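Local coordinates for acetone carboxylase alpha subunit (Xanthobacter autotrophicus Py2, PDB 5M45), which forms the alpha subunit of a carboxylase, belongs to the hydantoinase B/oxoprolinase family and carries a manganese site, at residues L56-V68 and I244-G256. Sequence-based numbering, arbitrary orientation.
Sequences LYNKLFSRLRAGV and IRKLVEEVVAEEG. With ACT (acetate ion), chain O.
Leu64 and Val251 meet in the apolar seam between helices 56-68 and 244-255, which run antiparallel at 166° with their axes 10.1 Å apart. CD2 of Leu64 nestles among methyls of Leu247, Val248 and Val251, while CD2 of Leu60 presses tightly on Val251 CG1 at 3.5 Å. Toward the C-terminal end of 56-68, Val68 CG1 lies 3.9 Å from Ile244 CD1. At Gly67, which has no side chain, Leu247 CD2 packs 3.5 Å from Gly67 CA.

Two neighbouring salt bridges line one margin, near the C-terminus of helix 244-255. The Arg63 guanidinium lays one face over Val251 CG2, and at its edge NH1 meets Glu254 OE1 at 2.7 Å, the carboxylate plane turned 78° from its own. Lys59, its chain bent at chi3 (65°) and chi4, crosses Glu255 at about a right angle and brings NZ to Glu255 OE2 in a salt bridge modelled at a doubtfully short 2.4 Å. Glu255 CG packs beside Leu60 CD2, and its OE1 lies 3.4 Å from Leu56 CD1.

Tyr260 of helix 257-282 covers Leu64 and Val248, and Val248 also touches Ile160 of strand 153-162. The result is an antiparallel helix pair with a charged margin, packed beside the seven-stranded antiparallel sheet.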
loop_
_atom_site.group_PDB
_atom_site.type_symbol
_atom_site.label_atom_id
_atom_site.label_comp_id
_atom_site.label_asym_id
_atom_site.label_seq_id
_atom_site.Cartn_x
_atom_site.Cartn_y
_atom_site.Cartn_z
ATOM N N LEU A 56 -4.294 -47.131 -14.680
ATOM C CA LEU A 56 -4.032 -45.768 -15.171
ATOM C C LEU A 56 -4.384 -44.667 -14.172
ATOM O O LEU A 56 -3.655 -43.671 -14.049
ATOM C CB LEU A 56 -4.729 -45.554 -16.523
ATOM C CG LEU A 56 -4.457 -44.214 -17.207
ATOM C CD1 LEU A 56 -2.948 -44.005 -17.417
ATOM C CD2 LEU A 56 -5.142 -44.189 -18.563
ATOM N N TYR A 57 -5.499 -44.818 -13.460
ATOM C CA TYR A 57 -5.869 -43.870 -12.384
ATOM C C TYR A 57 -4.738 -43.728 -11.345
ATOM O O TYR A 57 -4.353 -42.606 -10.987
ATOM C CB TYR A 57 -7.166 -44.313 -11.706
ATOM C CG TYR A 57 -7.772 -43.306 -10.755
ATOM C CD1 TYR A 57 -7.460 -43.339 -9.401
ATOM C CD2 TYR A 57 -8.712 -42.385 -11.180
ATOM C CE1 TYR A 57 -8.039 -42.448 -8.513
ATOM C CE2 TYR A 57 -9.302 -41.465 -10.297
ATOM C CZ TYR A 57 -8.959 -41.505 -8.970
ATOM O OH TYR A 57 -9.539 -40.648 -8.084
ATOM N N ASN A 58 -4.206 -44.875 -10.907
ATOM C CA ASN A 58 -3.128 -44.920 -9.915
ATOM C C ASN A 58 -1.817 -44.343 -10.469
ATOM O O ASN A 58 -1.074 -43.690 -9.728
ATOM C CB ASN A 58 -2.879 -46.362 -9.421
ATOM C CG ASN A 58 -1.760 -46.439 -8.388
ATOM O OD1 ASN A 58 -0.660 -46.956 -8.643
ATOM N ND2 ASN A 58 -2.024 -45.900 -7.220
ATOM N N LYS A 59 -1.543 -44.573 -11.755
ATOM C CA LYS A 59 -0.341 -44.039 -12.351
ATOM C C LYS A 59 -0.351 -42.495 -12.407
ATOM O O LYS A 59 0.668 -41.847 -12.126
ATOM C CB LYS A 59 -0.098 -44.632 -13.747
ATOM C CG LYS A 59 1.177 -44.089 -14.390
ATOM C CD LYS A 59 1.775 -44.986 -15.473
ATOM C CE LYS A 59 0.911 -45.158 -16.692
ATOM N NZ LYS A 59 1.837 -45.149 -17.927
ATOM N N LEU A 60 -1.492 -41.920 -12.797
ATOM C CA LEU A 60 -1.633 -40.469 -12.800
ATOM C C LEU A 60 -1.506 -39.924 -11.372
ATOM O O LEU A 60 -0.838 -38.896 -11.147
ATOM C CB LEU A 60 -2.960 -40.042 -13.410
ATOM C CG LEU A 60 -3.184 -40.357 -14.884
ATOM C CD1 LEU A 60 -4.638 -40.145 -15.240
ATOM C CD2 LEU A 60 -2.354 -39.440 -15.735
ATOM N N PHE A 61 -2.159 -40.588 -10.417
ATOM C CA PHE A 61 -2.059 -40.183 -8.985
ATOM C C PHE A 61 -0.594 -40.131 -8.512
ATOM O O PHE A 61 -0.138 -39.144 -7.953
ATOM C CB PHE A 61 -2.891 -41.126 -8.096
ATOM C CG PHE A 61 -2.599 -41.009 -6.619
ATOM C CD1 PHE A 61 -3.148 -39.989 -5.863
ATOM C CD2 PHE A 61 -1.789 -41.954 -5.980
ATOM C CE1 PHE A 61 -2.863 -39.883 -4.499
ATOM C CE2 PHE A 61 -1.505 -41.859 -4.643
ATOM C CZ PHE A 61 -2.034 -40.823 -3.890
ATOM N N SER A 62 0.125 -41.216 -8.771
ATOM C CA SER A 62 1.500 -41.395 -8.329
ATOM C C SER A 62 2.422 -40.343 -8.942
ATOM O O SER A 62 3.144 -39.657 -8.220
ATOM C CB SER A 62 1.964 -42.822 -8.655
ATOM O OG SER A 62 3.367 -43.008 -8.443
ATOM N N ARG A 63 2.355 -40.174 -10.267
ATOM C CA ARG A 63 3.226 -39.204 -10.932
ATOM C C ARG A 63 2.971 -37.748 -10.536
ATOM O O ARG A 63 3.911 -36.989 -10.322
ATOM C CB ARG A 63 3.156 -39.370 -12.467
ATOM C CG ARG A 63 3.915 -40.578 -12.952
ATOM C CD ARG A 63 4.136 -40.540 -14.455
ATOM N NE ARG A 63 5.111 -39.525 -14.893
ATOM C CZ ARG A 63 5.329 -39.202 -16.174
ATOM N NH1 ARG A 63 4.666 -39.777 -17.177
ATOM N NH2 ARG A 63 6.235 -38.293 -16.472
ATOM N N LEU A 64 1.700 -37.373 -10.441
ATOM C CA LEU A 64 1.318 -35.991 -10.148
ATOM C C LEU A 64 1.509 -35.640 -8.660
ATOM O O LEU A 64 1.953 -34.536 -8.355
ATOM C CB LEU A 64 -0.132 -35.728 -10.572
ATOM C CG LEU A 64 -0.368 -35.830 -12.090
ATOM C CD1 LEU A 64 -1.889 -35.838 -12.387
ATOM C CD2 LEU A 64 0.345 -34.729 -12.868
ATOM N N ARG A 65 1.217 -36.575 -7.748
ATOM C CA ARG A 65 1.474 -36.329 -6.330
ATOM C C ARG A 65 3.001 -36.202 -6.084
ATOM O O ARG A 65 3.441 -35.311 -5.352
ATOM C CB ARG A 65 0.880 -37.412 -5.421
ATOM C CG ARG A 65 0.917 -37.014 -3.938
ATOM C CD ARG A 65 0.343 -38.048 -2.980
ATOM N NE ARG A 65 1.111 -39.312 -2.978
ATOM C CZ ARG A 65 1.014 -40.286 -2.086
ATOM N NH1 ARG A 65 0.232 -40.188 -1.014
ATOM N NH2 ARG A 65 1.770 -41.368 -2.223
ATOM N N ALA A 66 3.793 -37.084 -6.692
ATOM C CA ALA A 66 5.257 -36.985 -6.617
ATOM C C ALA A 66 5.777 -35.651 -7.213
ATOM O O ALA A 66 6.712 -35.041 -6.679
ATOM C CB ALA A 66 5.922 -38.174 -7.321
ATOM N N GLY A 67 5.155 -35.205 -8.299
ATOM C CA GLY A 67 5.481 -33.918 -8.894
ATOM C C GLY A 67 5.293 -32.707 -8.000
ATOM O O GLY A 67 6.196 -31.865 -7.892
ATOM N N VAL A 68 4.120 -32.593 -7.381
ATOM C CA VAL A 68 3.883 -31.505 -6.410
ATOM C C VAL A 68 4.754 -31.584 -5.144
ATOM O O VAL A 68 5.240 -30.570 -4.641
ATOM C CB VAL A 68 2.374 -31.270 -6.051
ATOM C CG1 VAL A 68 1.590 -30.878 -7.288
ATOM C CG2 VAL A 68 1.747 -32.495 -5.417
ATOM N N ILE A 244 5.830 -27.822 -12.179
ATOM C CA ILE A 244 4.553 -28.567 -12.223
ATOM C C ILE A 244 3.884 -28.446 -13.598
ATOM O O ILE A 244 3.393 -29.447 -14.120
ATOM C CB ILE A 244 3.624 -28.162 -11.053
ATOM C CG1 ILE A 244 4.197 -28.670 -9.714
ATOM C CG2 ILE A 244 2.201 -28.699 -11.247
ATOM C CD1 ILE A 244 3.738 -27.829 -8.518
ATOM N N ARG A 245 3.847 -27.239 -14.177
ATOM C CA ARG A 245 3.310 -27.054 -15.552
ATOM C C ARG A 245 3.992 -28.006 -16.551
ATOM O O ARG A 245 3.335 -28.677 -17.347
ATOM C CB ARG A 245 3.439 -25.607 -16.028
ATOM C CG ARG A 245 2.786 -25.340 -17.406
ATOM C CD ARG A 245 3.012 -23.905 -17.891
ATOM N NE ARG A 245 4.439 -23.640 -18.062
ATOM C CZ ARG A 245 4.977 -22.441 -18.283
ATOM N NH1 ARG A 245 4.232 -21.339 -18.379
ATOM N NH2 ARG A 245 6.296 -22.340 -18.427
ATOM N N LYS A 246 5.306 -28.072 -16.482
ATOM C CA LYS A 246 6.067 -28.952 -17.371
ATOM C C LYS A 246 5.710 -30.425 -17.164
ATOM O O LYS A 246 5.526 -31.176 -18.126
ATOM C CB LYS A 246 7.540 -28.724 -17.160
ATOM C CG LYS A 246 8.442 -29.482 -18.122
ATOM C CD LYS A 246 9.875 -29.051 -17.827
ATOM C CE LYS A 246 10.885 -30.188 -17.929
ATOM N NZ LYS A 246 11.764 -29.967 -19.110
ATOM N N LEU A 247 5.621 -30.843 -15.907
ATOM C CA LEU A 247 5.225 -32.229 -15.600
ATOM C C LEU A 247 3.804 -32.568 -16.130
ATOM O O LEU A 247 3.598 -33.646 -16.726
ATOM C CB LEU A 247 5.344 -32.515 -14.110
ATOM C CG LEU A 247 4.766 -33.891 -13.727
ATOM C CD1 LEU A 247 5.705 -34.991 -14.186
ATOM C CD2 LEU A 247 4.482 -34.002 -12.274
ATOM N N VAL A 248 2.849 -31.659 -15.963
ATOM C CA VAL A 248 1.492 -31.891 -16.499
ATOM C C VAL A 248 1.540 -32.067 -18.037
ATOM O O VAL A 248 0.922 -32.993 -18.570
ATOM C CB VAL A 248 0.456 -30.814 -16.057
ATOM C CG1 VAL A 248 -0.883 -30.959 -16.794
ATOM C CG2 VAL A 248 0.239 -30.911 -14.529
ATOM N N GLU A 249 2.298 -31.222 -18.722
ATOM C CA GLU A 249 2.453 -31.332 -20.185
ATOM C C GLU A 249 3.035 -32.712 -20.591
ATOM O O GLU A 249 2.588 -33.288 -21.564
ATOM C CB GLU A 249 3.316 -30.176 -20.748
ATOM C CG GLU A 249 2.588 -28.822 -20.756
ATOM C CD GLU A 249 3.515 -27.591 -21.008
ATOM O OE1 GLU A 249 4.762 -27.760 -20.984
ATOM O OE2 GLU A 249 3.006 -26.439 -21.210
ATOM N N GLU A 250 4.019 -33.218 -19.838
ATOM C CA GLU A 250 4.621 -34.523 -20.092
ATOM C C GLU A 250 3.650 -35.678 -19.855
ATOM O O GLU A 250 3.600 -36.618 -20.650
ATOM C CB GLU A 250 5.893 -34.725 -19.238
ATOM C CG GLU A 250 7.097 -33.930 -19.765
ATOM C CD GLU A 250 8.251 -33.731 -18.792
ATOM O OE1 GLU A 250 8.180 -34.183 -17.622
ATOM O OE2 GLU A 250 9.256 -33.065 -19.205
ATOM N N VAL A 251 2.899 -35.606 -18.763
ATOM C CA VAL A 251 1.888 -36.614 -18.419
ATOM C C VAL A 251 0.798 -36.669 -19.475
ATOM O O VAL A 251 0.417 -37.756 -19.906
ATOM C CB VAL A 251 1.312 -36.374 -16.990
ATOM C CG1 VAL A 251 0.073 -37.193 -16.731
ATOM C CG2 VAL A 251 2.377 -36.705 -15.947
ATOM N N VAL A 252 0.311 -35.515 -19.916
ATOM C CA VAL A 252 -0.694 -35.473 -20.980
ATOM C C VAL A 252 -0.140 -36.052 -22.303
ATOM O O VAL A 252 -0.818 -36.832 -22.979
ATOM C CB VAL A 252 -1.249 -34.048 -21.185
ATOM C CG1 VAL A 252 -2.115 -33.967 -22.454
ATOM C CG2 VAL A 252 -2.047 -33.617 -19.952
ATOM N N ALA A 253 1.080 -35.668 -22.670
ATOM C CA ALA A 253 1.739 -36.201 -23.884
ATOM C C ALA A 253 1.834 -37.714 -23.820
ATOM O O ALA A 253 1.536 -38.373 -24.786
ATOM C CB ALA A 253 3.115 -35.597 -24.064
ATOM N N GLU A 254 2.242 -38.258 -22.682
ATOM C CA GLU A 254 2.397 -39.702 -22.524
ATOM C C GLU A 254 1.074 -40.509 -22.391
ATOM O O GLU A 254 0.964 -41.559 -22.993
ATOM C CB GLU A 254 3.338 -40.043 -21.365
ATOM C CG GLU A 254 3.492 -41.573 -21.208
ATOM C CD GLU A 254 4.626 -42.030 -20.289
ATOM O OE1 GLU A 254 4.973 -41.251 -19.376
ATOM O OE2 GLU A 254 5.141 -43.188 -20.477
ATOM N N GLU A 255 0.111 -40.054 -21.588
ATOM C CA GLU A 255 -1.135 -40.829 -21.316
ATOM C C GLU A 255 -2.374 -40.367 -22.058
ATOM O O GLU A 255 -3.400 -41.068 -22.043
ATOM C CB GLU A 255 -1.464 -40.836 -19.822
ATOM C CG GLU A 255 -0.347 -41.261 -18.892
ATOM C CD GLU A 255 0.197 -42.664 -19.209
ATOM O OE1 GLU A 255 -0.527 -43.509 -19.799
ATOM O OE2 GLU A 255 1.340 -42.960 -18.859
ATOM N N GLY A 256 -2.301 -39.199 -22.692
ATOM C CA GLY A 256 -3.415 -38.650 -23.457
ATOM C C GLY A 256 -4.280 -37.717 -22.637
ATOM O O GLY A 256 -4.473 -37.919 -21.432
HETATM C C ACT O . -6.274 -50.241 -16.389
HETATM O O ACT O . -6.512 -50.632 -15.211
HETATM O OXT ACT O . -5.861 -49.082 -16.668
HETATM C CH3 ACT O . -6.481 -51.237 -17.504
#